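Local atomic coordinates of insect group II chitinase (Ostrinia furnacalis, PDB entry 5Y2A), a protein that hydrolyses chitin as a family 18 glycoside hydrolase, probably cutting the beta-1,4 bonds between its N-acetylglucosamine units. Residues 41-44 against 49-52; 54-57 against 61-64. One frame throughout, in Å; residues are numbered along the deposited sequence.

In the fold
After strand 4-10 the chain forms the neighbouring parallel strand 34-42 of the barrel of this family 18 hydrolase, then turns back on itself. Contact 1 closes that turn, pairing the end of strand 34-42 with strand 49-51 in a beta hairpin. Directly afterwards the chain enters helix 54-59, and contact 2 closes the short break between it and helix 62-67. The two closures follow in series, neither nested nor crossed, with centres about 14 Å apart. They still meet: S51 OG lies 2.7 Å from D57 OD2, a probable hydrogen bond that ties the returning hairpin strand to the first helix, beside the barrel strand 34-42.

Contact 1 of 2, residues 41-44 against 49-52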
# COMPACT_ATOMS: atom_id res chain seq x y z
N VAL A 41 -1.94 -11.35 -14.23
CA VAL A 41 -2.04 -9.95 -14.61
C VAL A 41 -1.96 -9.80 -16.12
O VAL A 41 -1.59 -10.73 -16.84
CB VAL A 41 -0.98 -9.08 -13.90
CG1 VAL A 41 -1.24 -9.07 -12.41
CG2 VAL A 41 0.42 -9.60 -14.19
N LEU A 42 -2.35 -8.62 -16.60
CA LEU A 42 -2.33 -8.30 -18.02
C LEU A 42 -1.01 -7.60 -18.35
O LEU A 42 -0.71 -6.55 -17.77
CB LEU A 42 -3.51 -7.40 -18.39
CG LEU A 42 -3.73 -7.13 -19.88
CD1 LEU A 42 -4.18 -8.41 -20.57
CD2 LEU A 42 -4.75 -6.02 -20.08
N ASP A 43 -0.24 -8.18 -19.27
CA ASP A 43 0.99 -7.51 -19.70
C ASP A 43 0.65 -6.17 -20.34
O ASP A 43 -0.19 -6.09 -21.25
CB ASP A 43 1.76 -8.38 -20.70
CG ASP A 43 3.13 -7.79 -21.02
OD1 ASP A 43 3.99 -7.79 -20.12
OD2 ASP A 43 3.32 -7.29 -22.14
N LYS A 44 1.31 -5.11 -19.87
CA LYS A 44 1.00 -3.76 -20.32
C LYS A 44 1.26 -3.61 -21.82
O LYS A 44 0.53 -2.88 -22.50
CB LYS A 44 1.84 -2.75 -19.54
CG LYS A 44 1.63 -1.30 -19.93
CD LYS A 44 2.72 -0.42 -19.32
CE LYS A 44 2.40 1.06 -19.45
NZ LYS A 44 3.57 1.90 -19.07
N ILE A 49 -2.37 -12.42 -20.91
CA ILE A 49 -2.18 -12.92 -19.56
C ILE A 49 -0.71 -13.23 -19.31
O ILE A 49 -0.02 -13.81 -20.17
CB ILE A 49 -3.03 -14.18 -19.33
CG1 ILE A 49 -4.52 -13.84 -19.38
CG2 ILE A 49 -2.66 -14.86 -18.02
CD1 ILE A 49 -5.42 -15.07 -19.43
N LYS A 50 -0.22 -12.86 -18.13
CA LYS A 50 1.09 -13.30 -17.68
C LYS A 50 1.04 -13.53 -16.18
O LYS A 50 0.20 -12.98 -15.47
CB LYS A 50 2.20 -12.29 -18.03
CG LYS A 50 2.24 -11.06 -17.13
CD LYS A 50 3.51 -10.24 -17.37
CE LYS A 50 3.42 -8.89 -16.68
NZ LYS A 50 4.51 -7.96 -17.08
N SER A 51 1.95 -14.38 -15.70
CA SER A 51 2.07 -14.61 -14.27
C SER A 51 2.55 -13.34 -13.59
O SER A 51 3.42 -12.63 -14.10
CB SER A 51 3.04 -15.76 -14.00
OG SER A 51 3.41 -15.80 -12.63
N HIS A 52 1.98 -13.05 -12.42
CA HIS A 52 2.42 -11.92 -11.63
C HIS A 52 3.57 -12.28 -10.71
O HIS A 52 4.21 -11.39 -10.15
CB HIS A 52 1.24 -11.37 -10.81
CG HIS A 52 1.57 -10.15 -10.00
ND1 HIS A 52 1.79 -10.20 -8.64
CD2 HIS A 52 1.73 -8.86 -10.36
CE1 HIS A 52 2.07 -8.99 -8.19
NE2 HIS A 52 2.04 -8.15 -9.22
O HOH W 1 2.74 -5.26 -17.24
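V41 lays its CG2 methyl against the aliphatic stem of K50, 3.8 Å from CG, at a hydrogen-bonded pair of the antiparallel hairpin formed by strands 34-42 and 49-51. V41 N donates to K50 O at 3.0 Å, and K50 N returns the bond to V41 O at 2.8 Å. In addition to this N-H bond, V41 O is approached by the CA-H of I49. The other methyl of V41, CG1, sits 3.6 Å from CD2 of H52, so the valine fills the angle between the lysine stem and the imidazole, which it meets obliquely.

One residue further on, L42 and I49 form a non-hydrogen-bonded pair, and their side chains leave by the opposite face. There they pack on F104 of helix 98-115, with L78 and L80 of strand 75-81 also under I49. Strand 49-51 thus pairs with the end of barrel strand 34-42 in the TIM-barrel fold.

On the V41 face, K50 holds CG between its backbone N and carbonyl carbon (chi1 76°), and the extended chain beyond runs across V41 to D43. K50 NZ makes a salt bridge with D43 OD1, 3.1 Å away, and OD1 receives it on its anti lone pair, the one away from OD2. That second oxygen accepts from E46 N in the turn, so the carboxylate braces both the lysine and the loop. A water completes the grip, accepting from K50 NZ at 3.2 Å and from K44 N at 3.0 Å.

Contact 2 of 2, residues 54-57 against 61-64; sequences IWLD and KFYE
D57 lies flat on Y63, and this is the tight part of the contact. Its CB stands 3.5 Å above the plane of the phenol ring, over the centre, and the carboxylate continues along that face with its plane only 18° from the ring's. With CG anti to its own carbonyl carbon (chi1 -81°), Y63 brings its ring alongside D57. Y63 OH and D57 OD2 share a water, 2.8 Å from OH, while OD1 is engaged by Y37 and N11. Further rings, those of Y37 and F117, meet Y63 edge-to-face. With an alanine here, the flank of D57 would probably lose its ring, a gap would open against Y37 and F117, and the bridging water would be left with one anchor fewer.

Beside this, L56 puts CD2 3.7 Å above the F62 ring, displaced toward the rim. Backbone bonds join the same two residue pairs: F62 N donates to L56 O at 3.1 Å, and Y63 N to a lone pair of D57 O at 3.0 Å. Each reaches six residues along the chain, wider than a regular helical turn.

The outer side is much looser. K61, in a left-handed conformation, turns the chain and sits at the N-cap position of the next helix; its side chain sets out away from the first helix, then folds so that NZ bonds to V58 O and E59 O. Here a water does the joining, donating to D57 O at 2.9 Å and accepting from E64 N. The two short helices, after strand 49-51, lie in the beta-alpha-beta crossover from parallel strand 34-42 to 75-81 of the glycoside hydrolase 18 TIM barrel.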
# COMPACT_ATOMS: atom_id res chain seq x y z
N ILE A 54 6.40 -15.19 -11.21
CA ILE A 54 6.98 -16.35 -11.89
C ILE A 54 7.61 -17.29 -10.87
O ILE A 54 7.48 -18.52 -10.96
CB ILE A 54 8.00 -15.89 -12.95
CG1 ILE A 54 7.31 -15.16 -14.10
CG2 ILE A 54 8.80 -17.08 -13.47
CD1 ILE A 54 6.46 -16.07 -14.96
N TRP A 55 8.26 -16.72 -9.85
CA TRP A 55 9.00 -17.54 -8.91
C TRP A 55 8.07 -18.48 -8.14
O TRP A 55 8.37 -19.66 -7.97
CB TRP A 55 9.79 -16.65 -7.95
CG TRP A 55 10.67 -17.45 -7.06
CD1 TRP A 55 11.87 -18.00 -7.38
CD2 TRP A 55 10.39 -17.84 -5.71
NE1 TRP A 55 12.38 -18.69 -6.30
CE2 TRP A 55 11.48 -18.61 -5.27
CE3 TRP A 55 9.33 -17.60 -4.84
CZ2 TRP A 55 11.54 -19.15 -3.99
CZ3 TRP A 55 9.39 -18.14 -3.57
CH2 TRP A 55 10.49 -18.90 -3.16
N LEU A 56 6.93 -17.97 -7.66
CA LEU A 56 5.96 -18.83 -6.98
C LEU A 56 5.12 -19.63 -7.96
O LEU A 56 5.00 -20.86 -7.83
CB LEU A 56 5.03 -18.02 -6.08
CG LEU A 56 5.33 -17.82 -4.60
CD1 LEU A 56 4.05 -17.35 -3.92
CD2 LEU A 56 5.88 -19.08 -3.94
N ASP A 57 4.49 -18.94 -8.92
CA ASP A 57 3.47 -19.58 -9.75
C ASP A 57 4.06 -20.67 -10.63
O ASP A 57 3.43 -21.71 -10.85
CB ASP A 57 2.79 -18.53 -10.64
CG ASP A 57 2.10 -17.44 -9.85
OD1 ASP A 57 1.78 -17.65 -8.66
OD2 ASP A 57 1.86 -16.37 -10.45
N LYS A 61 5.96 -23.99 -8.95
CA LYS A 61 4.89 -24.87 -9.44
C LYS A 61 3.57 -24.64 -8.71
O LYS A 61 2.74 -25.55 -8.65
CB LYS A 61 5.28 -26.35 -9.30
CG LYS A 61 6.60 -26.74 -9.95
CD LYS A 61 6.56 -26.61 -11.45
CE LYS A 61 7.92 -26.88 -12.06
NZ LYS A 61 8.79 -25.68 -12.01
N PHE A 62 3.31 -23.44 -8.21
CA PHE A 62 2.07 -23.23 -7.45
C PHE A 62 0.84 -23.33 -8.35
O PHE A 62 -0.19 -23.86 -7.92
CB PHE A 62 2.12 -21.90 -6.71
CG PHE A 62 2.72 -21.99 -5.33
CD1 PHE A 62 3.65 -22.97 -5.03
CD2 PHE A 62 2.37 -21.07 -4.35
CE1 PHE A 62 4.22 -23.05 -3.77
CE2 PHE A 62 2.94 -21.14 -3.08
CZ PHE A 62 3.86 -22.14 -2.79
N TYR A 63 0.94 -22.85 -9.59
CA TYR A 63 -0.15 -23.04 -10.56
C TYR A 63 -0.53 -24.51 -10.65
O TYR A 63 -1.70 -24.88 -10.45
CB TYR A 63 0.27 -22.55 -11.95
CG TYR A 63 0.18 -21.06 -12.26
CD1 TYR A 63 -0.54 -20.17 -11.46
CD2 TYR A 63 0.81 -20.55 -13.40
CE1 TYR A 63 -0.61 -18.80 -11.80
CE2 TYR A 63 0.74 -19.21 -13.74
CZ TYR A 63 0.04 -18.34 -12.94
OH TYR A 63 -0.00 -17.01 -13.31
N GLU A 64 0.45 -25.37 -10.94
CA GLU A 64 0.17 -26.80 -11.14
C GLU A 64 -0.28 -27.47 -9.85
O GLU A 64 -1.11 -28.39 -9.88
CB GLU A 64 1.41 -27.51 -11.67
CG GLU A 64 1.84 -27.09 -13.05
CD GLU A 64 3.12 -27.78 -13.47
OE1 GLU A 64 3.54 -28.73 -12.78
OE2 GLU A 64 3.71 -27.37 -14.49
O HOH W 2 0.01 -14.97 -11.43
O HOH W 3 2.96 -24.29 -12.05